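Local coordinates for protein putative tetR-family transcriptional regulator (Streptomyces coelicolor, PDB 3FIW) that probably binds cis-regulatory DNA as a two-chain, all-helical transcription factor of the TetR family, most likely acting as a repressor, at residues D36-E40 with V41-G45; S143-E147 with R148-M152; F160-G163 with C164-E168. One frame throughout, in Å; residues are numbered along the deposited sequence.

How the contacts relate
The three contacts are local, each made by one continuous run of chain, and they follow in the order 1, 2, 3. Contact 1 closes helix 27-41 in the TetR-type DNA-binding part, just before the predicted helix-turn-helix. Contacts 2 and 3 both use helix 147-170 of the C-terminal region: contact 2 starts it, and contact 3 lies further along it, with centres about 24 Å apart. Contacts 1 and 2 sit on opposite sides of the chain's centre, about 38 Å between centres. Contact 3 comes within about 8 Å of contact 1, nearest atoms. Contacts 2 and 3 both touch the second subunit, so helix 147-170 serves the dimer, whereas contact 1 stays within its own chain.

Contact 1: residues D36-E40 with V41-G45; sequences DLLDE and VGLDG
Leu-38 reaches past the end of helix 27-41 and lays its tip against the backbone of Leu-43. Its carbonyl O takes the N-H of Gly-42 at 3.0 Å, with the donor tilted 28° from the carbonyl plane. One residue earlier, Val-41 N bonds to Leu-37 O at 2.8 Å. These two bonds finish the helix. Gly-42 then leaves it with positive phi. A side chain here would be jammed against the carbonyl O of Val-41, which accounts for a glycine at this point.

The Leu-38 side chain starts at CB, which points away from 41-45. CG stands anti to the backbone N (chi1 170°), beside the carbonyl carbon, and the turn at chi2 (63°) carries CD1 toward Leu-43. CD1 does the touching. It lies 3.3 Å from Leu-43 N and 3.5 Å from Leu-43 CA, a tight fit. It also meets Leu-43 CB at 3.8 Å and, more loosely, Leu-43 CD1. The same side chain packs on Leu-120 of helix 117-123 and Met-76 of helix 69-79.

A second apolar pair forms on another side of the helix. Val-41 CG2 lies 3.2 Å from Leu-37 O and meets Leu-37 CG at 3.9 Å, the two side chains crossing at a slant. Leu-37 continues onto Leu-51 and Arg-54 of helix 48-55.

The polar groups nearby look to other parts of the chain. Asp-36 and Asp-39 form salt bridges to Arg-114, and Leu-43 N is bonded to Asp-116. The chemistry is therefore divided. Backbone bonds end the helix, the Leu-38 to Leu-43 contact packs the exit against the last turn, Leu-37 and Val-41 pack along the helix, and acidic side chains tie this part of the DNA-binding region to the residues leading into helix 117-123.

Contact 2: residues S143-E147 with R148-M152; sequences SGVPE and RHAQM
Val-145 CG1 meets Ala-150 CB at 3.7 Å, a close apolar contact at the start of helix 147-170. CG1 takes the position opposite the backbone N (chi1 -173°), which points it at this methyl. Both residues are buried. Ala-150 also packs on Met-137 of helix 130-142, and Val-145 on Trp-96 and on Val-208 of the second subunit. Pro-146 CB packs as closely, touching the edge of the His-149 ring in its plane, 3.7 Å from CD2. That ring stacks on His-207 of the second subunit. Pro-146 holds the N-cap position, and its O accepts Ala-150 N at 3.0 Å. Glu-147 O then takes Gln-151 N in a nearly straight bond.

The looser side is that of Glu-147 and Gln-151, with exposed Arg-148 beside them. Glu-147 and Gln-151 cross one turn apart with carboxylate and amide planes 20° from parallel. Gln-151 NE2 gives only a weak bond to Glu-147 OE2 at 2.9 Å, bent to 125°. The stronger partner of OE2 is Arg-134 of helix 130-142, in a salt bridge. With an alanine here in place of Glu-147, Arg-134 is likely to lose this carboxylate mate and the Gln-151 amide would probably be freer to turn.

The chemistry implies a helix start held by backbone bonds and small apolar contacts, with one carboxylate linking it to the preceding helix.

Contact 3: residues F160-G163 with C164-E168; sequences FTVG and CVLEE
Cys-164 SG sits over one face of the Phe-160 ring, a sulfur-aromatic contact. The sulfur is 3.5 Å from the ring centroid and 25° off the normal, displaced toward the CE1-CZ rim. Phe-160 CG lies anti to N (chi1 163°), which brings the ring alongside the helix and beneath the sulfur.

Apolar contacts follow the same i to i+4 spacing. Val-162 CG1 and Leu-166 CD2 approach to 3.3 Å, closer than usual, but the eclipsed Leu-166 torsions make the exact distance doubtful. Thr-161 and Val-165 run side by side more loosely, their CG2 methyls 4.1 Å apart.

Backbone bonds join all four carbonyls of 160-163 to the N-H groups of 164-167. The one from Glu-167 N to Gly-163 O is the longest, at 3.2 Å. Thr-161 OG1 bonds back to Ala-157 O.

This part of helix 147-170 is buried between helices. Thr-161 and Val-165 face Arg-108 of helix 96-112, while Val-165 and Leu-166 reach Ala-118 of helix 117-123. Across the dimer, Leu-166 packs on Leu-166 of the second subunit, Glu-167 forms a salt bridge with its Arg-159, and Phe-160 packs on its Gly-196 in helix 189-204.

Contact 1: residues D36-E40 with V41-G45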
loop_
_atom_site.group_PDB
_atom_site.type_symbol
_atom_site.label_atom_id
_atom_site.label_comp_id
_atom_site.label_asym_id
_atom_site.label_seq_id
_atom_site.Cartn_x
_atom_site.Cartn_y
_atom_site.Cartn_z
ATOM N N ASP A 36 -10.442 -12.460 -15.001
ATOM C CA ASP A 36 -11.841 -12.130 -15.197
ATOM C C ASP A 36 -12.690 -12.530 -14.012
ATOM O O ASP A 36 -13.572 -11.760 -13.608
ATOM C CB ASP A 36 -12.425 -12.776 -16.451
ATOM C CG ASP A 36 -11.915 -12.135 -17.740
ATOM O OD1 ASP A 36 -11.174 -11.104 -17.718
ATOM O OD2 ASP A 36 -12.272 -12.695 -18.795
ATOM N N LEU A 37 -12.426 -13.719 -13.466
ATOM C CA LEU A 37 -13.051 -14.193 -12.227
ATOM C C LEU A 37 -12.802 -13.244 -11.054
ATOM O O LEU A 37 -13.725 -12.960 -10.269
ATOM C CB LEU A 37 -12.564 -15.605 -11.853
ATOM C CG LEU A 37 -13.260 -16.227 -10.616
ATOM C CD1 LEU A 37 -14.701 -16.587 -10.892
ATOM C CD2 LEU A 37 -12.503 -17.444 -10.106
ATOM N N LEU A 38 -11.559 -12.774 -10.940
ATOM C CA LEU A 38 -11.169 -11.800 -9.954
ATOM C C LEU A 38 -12.016 -10.554 -10.094
ATOM O O LEU A 38 -12.512 -10.042 -9.080
ATOM C CB LEU A 38 -9.689 -11.453 -10.100
ATOM C CG LEU A 38 -9.126 -10.260 -9.292
ATOM C CD1 LEU A 38 -9.195 -10.460 -7.777
ATOM C CD2 LEU A 38 -7.676 -9.924 -9.774
ATOM N N ASP A 39 -12.180 -10.069 -11.334
ATOM C CA ASP A 39 -13.050 -8.924 -11.597
ATOM C C ASP A 39 -14.442 -9.181 -11.069
ATOM O O ASP A 39 -15.075 -8.288 -10.507
ATOM C CB ASP A 39 -13.078 -8.538 -13.094
ATOM C CG ASP A 39 -11.878 -7.716 -13.481
ATOM O OD1 ASP A 39 -11.420 -7.763 -14.645
ATOM O OD2 ASP A 39 -11.361 -7.044 -12.573
ATOM N N GLU A 40 -14.894 -10.417 -11.229
ATOM C CA GLU A 40 -16.253 -10.796 -10.895
ATOM C C GLU A 40 -16.487 -10.971 -9.410
ATOM O O GLU A 40 -17.495 -10.522 -8.899
ATOM C CB GLU A 40 -16.613 -12.120 -11.583
ATOM C CG GLU A 40 -17.884 -12.069 -12.454
ATOM C CD GLU A 40 -17.564 -12.035 -13.980
ATOM O OE1 GLU A 40 -16.594 -11.333 -14.393
ATOM O OE2 GLU A 40 -18.283 -12.709 -14.767
ATOM N N VAL A 41 -15.600 -11.678 -8.718
ATOM C CA VAL A 41 -15.942 -12.135 -7.358
ATOM C C VAL A 41 -15.061 -11.516 -6.262
ATOM O O VAL A 41 -15.321 -11.699 -5.075
ATOM C CB VAL A 41 -15.947 -13.713 -7.238
ATOM C CG1 VAL A 41 -16.997 -14.320 -8.167
ATOM C CG2 VAL A 41 -14.540 -14.323 -7.501
ATOM N N GLY A 42 -14.020 -10.794 -6.652
ATOM C CA GLY A 42 -13.093 -10.209 -5.680
ATOM C C GLY A 42 -12.008 -11.213 -5.416
ATOM O O GLY A 42 -12.208 -12.417 -5.660
ATOM N N LEU A 43 -10.861 -10.737 -4.934
ATOM C CA LEU A 43 -9.746 -11.632 -4.577
ATOM C C LEU A 43 -10.152 -12.700 -3.550
ATOM O O LEU A 43 -9.703 -13.841 -3.626
ATOM C CB LEU A 43 -8.537 -10.822 -4.069
ATOM C CG LEU A 43 -7.157 -11.439 -3.803
ATOM C CD1 LEU A 43 -6.551 -12.128 -5.052
ATOM C CD2 LEU A 43 -6.177 -10.410 -3.272
ATOM N N ASP A 44 -10.978 -12.311 -2.583
ATOM C CA ASP A 44 -11.430 -13.209 -1.525
ATOM C C ASP A 44 -12.268 -14.334 -2.073
ATOM O O ASP A 44 -12.297 -15.406 -1.464
ATOM C CB ASP A 44 -12.212 -12.443 -0.463
ATOM C CG ASP A 44 -11.303 -11.667 0.509
ATOM O OD1 ASP A 44 -10.050 -11.803 0.460
ATOM O OD2 ASP A 44 -11.861 -10.943 1.350
ATOM N N GLY A 45 -12.940 -14.104 -3.209
ATOM C CA GLY A 45 -13.627 -15.196 -3.959
ATOM C C GLY A 45 -12.867 -16.050 -5.004
ATOM O O GLY A 45 -13.463 -16.920 -5.670
#

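Contact 2: residues S143-E147 with R148-M152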
loop_
_atom_site.group_PDB
_atom_site.type_symbol
_atom_site.label_atom_id
_atom_site.label_comp_id
_atom_site.label_asym_id
_atom_site.label_seq_id
_atom_site.Cartn_x
_atom_site.Cartn_y
_atom_site.Cartn_z
ATOM N N SER A 143 19.040 11.991 -18.548
ATOM C CA SER A 143 18.291 13.248 -18.512
ATOM C C SER A 143 18.860 14.194 -17.446
ATOM O O SER A 143 18.411 15.326 -17.302
ATOM C CB SER A 143 16.797 12.981 -18.266
ATOM O OG SER A 143 16.308 12.056 -19.224
ATOM N N GLY A 144 19.846 13.724 -16.699
ATOM C CA GLY A 144 20.446 14.561 -15.682
ATOM C C GLY A 144 19.962 14.322 -14.267
ATOM O O GLY A 144 20.465 14.964 -13.354
ATOM N N VAL A 145 18.977 13.435 -14.065
ATOM C CA VAL A 145 18.629 12.972 -12.717
ATOM C C VAL A 145 19.772 12.112 -12.123
ATOM O O VAL A 145 20.157 11.096 -12.703
ATOM C CB VAL A 145 17.257 12.161 -12.680
ATOM C CG1 VAL A 145 16.855 11.855 -11.242
ATOM C CG2 VAL A 145 16.118 12.892 -13.435
ATOM N N PRO A 146 20.327 12.515 -10.959
ATOM C CA PRO A 146 21.406 11.733 -10.341
ATOM C C PRO A 146 20.891 10.339 -9.989
ATOM O O PRO A 146 19.772 10.225 -9.503
ATOM C CB PRO A 146 21.718 12.523 -9.074
ATOM C CG PRO A 146 21.245 13.921 -9.379
ATOM C CD PRO A 146 20.000 13.710 -10.163
ATOM N N GLU A 147 21.683 9.297 -10.247
ATOM C CA GLU A 147 21.214 7.909 -10.183
ATOM C C GLU A 147 20.526 7.475 -8.876
ATOM O O GLU A 147 19.491 6.828 -8.924
ATOM C CB GLU A 147 22.331 6.906 -10.493
ATOM C CG GLU A 147 21.880 5.478 -10.156
ATOM C CD GLU A 147 22.287 4.453 -11.187
ATOM O OE1 GLU A 147 23.421 4.578 -11.707
ATOM O OE2 GLU A 147 21.485 3.516 -11.456
ATOM N N ARG A 148 21.151 7.804 -7.751
ATOM C CA ARG A 148 20.698 7.430 -6.445
ATOM C C ARG A 148 19.335 8.039 -6.229
ATOM O O ARG A 148 18.446 7.341 -5.822
ATOM C CB ARG A 148 21.691 7.909 -5.369
ATOM C CG ARG A 148 21.247 7.693 -3.900
ATOM C CD ARG A 148 21.273 6.203 -3.450
ATOM N NE ARG A 148 21.168 5.990 -1.986
ATOM C CZ ARG A 148 20.532 6.784 -1.098
ATOM N NH1 ARG A 148 19.890 7.906 -1.470
ATOM N NH2 ARG A 148 20.527 6.447 0.195
ATOM N N HIS A 149 19.159 9.315 -6.568
ATOM C CA HIS A 149 17.854 9.958 -6.456
ATOM C C HIS A 149 16.767 9.385 -7.382
ATOM O O HIS A 149 15.622 9.280 -6.980
ATOM C CB HIS A 149 17.969 11.458 -6.627
ATOM C CG HIS A 149 18.872 12.094 -5.632
ATOM N ND1 HIS A 149 18.587 12.118 -4.288
ATOM C CD2 HIS A 149 20.073 12.704 -5.779
ATOM C CE1 HIS A 149 19.566 12.733 -3.646
ATOM N NE2 HIS A 149 20.484 13.091 -4.528
ATOM N N ALA A 150 17.147 9.012 -8.607
ATOM C CA ALA A 150 16.255 8.380 -9.599
ATOM C C ALA A 150 15.731 7.087 -9.039
ATOM O O ALA A 150 14.512 6.910 -8.964
ATOM C CB ALA A 150 16.975 8.150 -10.953
ATOM N N GLN A 151 16.633 6.225 -8.573
ATOM C CA GLN A 151 16.269 4.956 -7.923
ATOM C C GLN A 151 15.288 5.106 -6.744
ATOM O O GLN A 151 14.218 4.425 -6.688
ATOM C CB GLN A 151 17.543 4.186 -7.533
ATOM C CG GLN A 151 17.787 2.931 -8.444
ATOM C CD GLN A 151 19.222 2.809 -9.003
ATOM O OE1 GLN A 151 20.177 3.406 -8.474
ATOM N NE2 GLN A 151 19.374 2.022 -10.088
HETATM N N MSE A 152 15.633 6.012 -5.820
HETATM C CA MSE A 152 14.769 6.309 -4.645
HETATM C C MSE A 152 13.397 6.823 -5.026
HETATM O O MSE A 152 12.398 6.299 -4.516
HETATM C CB MSE A 152 15.471 7.246 -3.684
HETATM C CG MSE A 152 16.826 6.668 -3.222
HETATM SE SE MSE A 152 16.590 5.021 -2.176
HETATM C CE MSE A 152 16.848 3.660 -3.512
#

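Contact 3: residues F160-G163 with C164-E168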
loop_
_atom_site.group_PDB
_atom_site.type_symbol
_atom_site.label_atom_id
_atom_site.label_comp_id
_atom_site.label_asym_id
_atom_site.label_seq_id
_atom_site.Cartn_x
_atom_site.Cartn_y
_atom_site.Cartn_z
ATOM N N PHE A 160 4.313 4.414 -2.917
ATOM C CA PHE A 160 3.193 5.337 -2.755
ATOM C C PHE A 160 1.952 4.904 -3.557
ATOM O O PHE A 160 0.844 4.894 -3.027
ATOM C CB PHE A 160 3.648 6.778 -3.064
ATOM C CG PHE A 160 2.513 7.763 -3.321
ATOM C CD1 PHE A 160 1.766 8.275 -2.272
ATOM C CD2 PHE A 160 2.215 8.177 -4.629
ATOM C CE1 PHE A 160 0.735 9.169 -2.510
ATOM C CE2 PHE A 160 1.171 9.067 -4.867
ATOM C CZ PHE A 160 0.480 9.580 -3.840
ATOM N N THR A 161 2.129 4.552 -4.829
ATOM C CA THR A 161 0.978 4.100 -5.666
ATOM C C THR A 161 0.281 2.849 -5.120
ATOM O O THR A 161 -0.991 2.758 -5.082
ATOM C CB THR A 161 1.386 3.853 -7.125
ATOM O OG1 THR A 161 2.171 4.958 -7.643
ATOM C CG2 THR A 161 0.183 3.562 -8.005
ATOM N N VAL A 162 1.065 1.889 -4.640
ATOM C CA VAL A 162 0.453 0.700 -4.012
ATOM C C VAL A 162 -0.450 1.108 -2.850
ATOM O O VAL A 162 -1.625 0.734 -2.764
ATOM C CB VAL A 162 1.535 -0.354 -3.640
ATOM C CG1 VAL A 162 0.950 -1.550 -2.809
ATOM C CG2 VAL A 162 2.085 -0.895 -4.894
ATOM N N GLY A 163 0.082 1.926 -1.965
ATOM C CA GLY A 163 -0.677 2.365 -0.828
ATOM C C GLY A 163 -1.889 3.152 -1.252
ATOM O O GLY A 163 -2.971 2.979 -0.668
ATOM N N CYS A 164 -1.739 4.029 -2.254
ATOM C CA CYS A 164 -2.920 4.769 -2.775
ATOM C C CYS A 164 -4.023 3.856 -3.290
ATOM O O CYS A 164 -5.231 3.996 -2.906
ATOM C CB CYS A 164 -2.493 5.693 -3.906
ATOM S SG CYS A 164 -1.633 7.172 -3.387
ATOM N N VAL A 165 -3.617 2.947 -4.194
ATOM C CA VAL A 165 -4.572 2.053 -4.869
ATOM C C VAL A 165 -5.231 1.066 -3.893
ATOM O O VAL A 165 -6.406 0.800 -4.009
ATOM C CB VAL A 165 -4.013 1.332 -6.122
ATOM C CG1 VAL A 165 -5.060 0.354 -6.693
ATOM C CG2 VAL A 165 -3.617 2.340 -7.246
ATOM N N LEU A 166 -4.462 0.533 -2.950
ATOM C CA LEU A 166 -5.015 -0.285 -1.898
ATOM C C LEU A 166 -6.158 0.427 -1.217
ATOM O O LEU A 166 -7.229 -0.140 -1.041
ATOM C CB LEU A 166 -3.903 -0.575 -0.878
ATOM C CG LEU A 166 -3.111 -1.855 -0.607
ATOM C CD1 LEU A 166 -3.554 -3.133 -1.349
ATOM C CD2 LEU A 166 -1.652 -1.642 -0.705
ATOM N N GLU A 167 -5.950 1.694 -0.828
ATOM C CA GLU A 167 -6.987 2.463 -0.158
ATOM C C GLU A 167 -8.204 2.781 -1.102
ATOM O O GLU A 167 -9.355 2.663 -0.718
ATOM C CB GLU A 167 -6.344 3.708 0.518
ATOM C CG GLU A 167 -6.818 3.894 1.990
ATOM C CD GLU A 167 -6.252 5.160 2.715
ATOM O OE1 GLU A 167 -7.056 5.793 3.461
ATOM O OE2 GLU A 167 -5.046 5.533 2.574
ATOM N N GLU A 168 -7.950 3.129 -2.350
ATOM C CA GLU A 168 -9.033 3.330 -3.324
ATOM C C GLU A 168 -9.900 2.076 -3.524
ATOM O O GLU A 168 -11.158 2.157 -3.534
ATOM C CB GLU A 168 -8.507 3.877 -4.648
ATOM C CG GLU A 168 -9.547 4.001 -5.759
ATOM C CD GLU A 168 -9.097 4.882 -6.943
ATOM O OE1 GLU A 168 -7.920 5.313 -7.005
ATOM O OE2 GLU A 168 -9.912 5.123 -7.854
#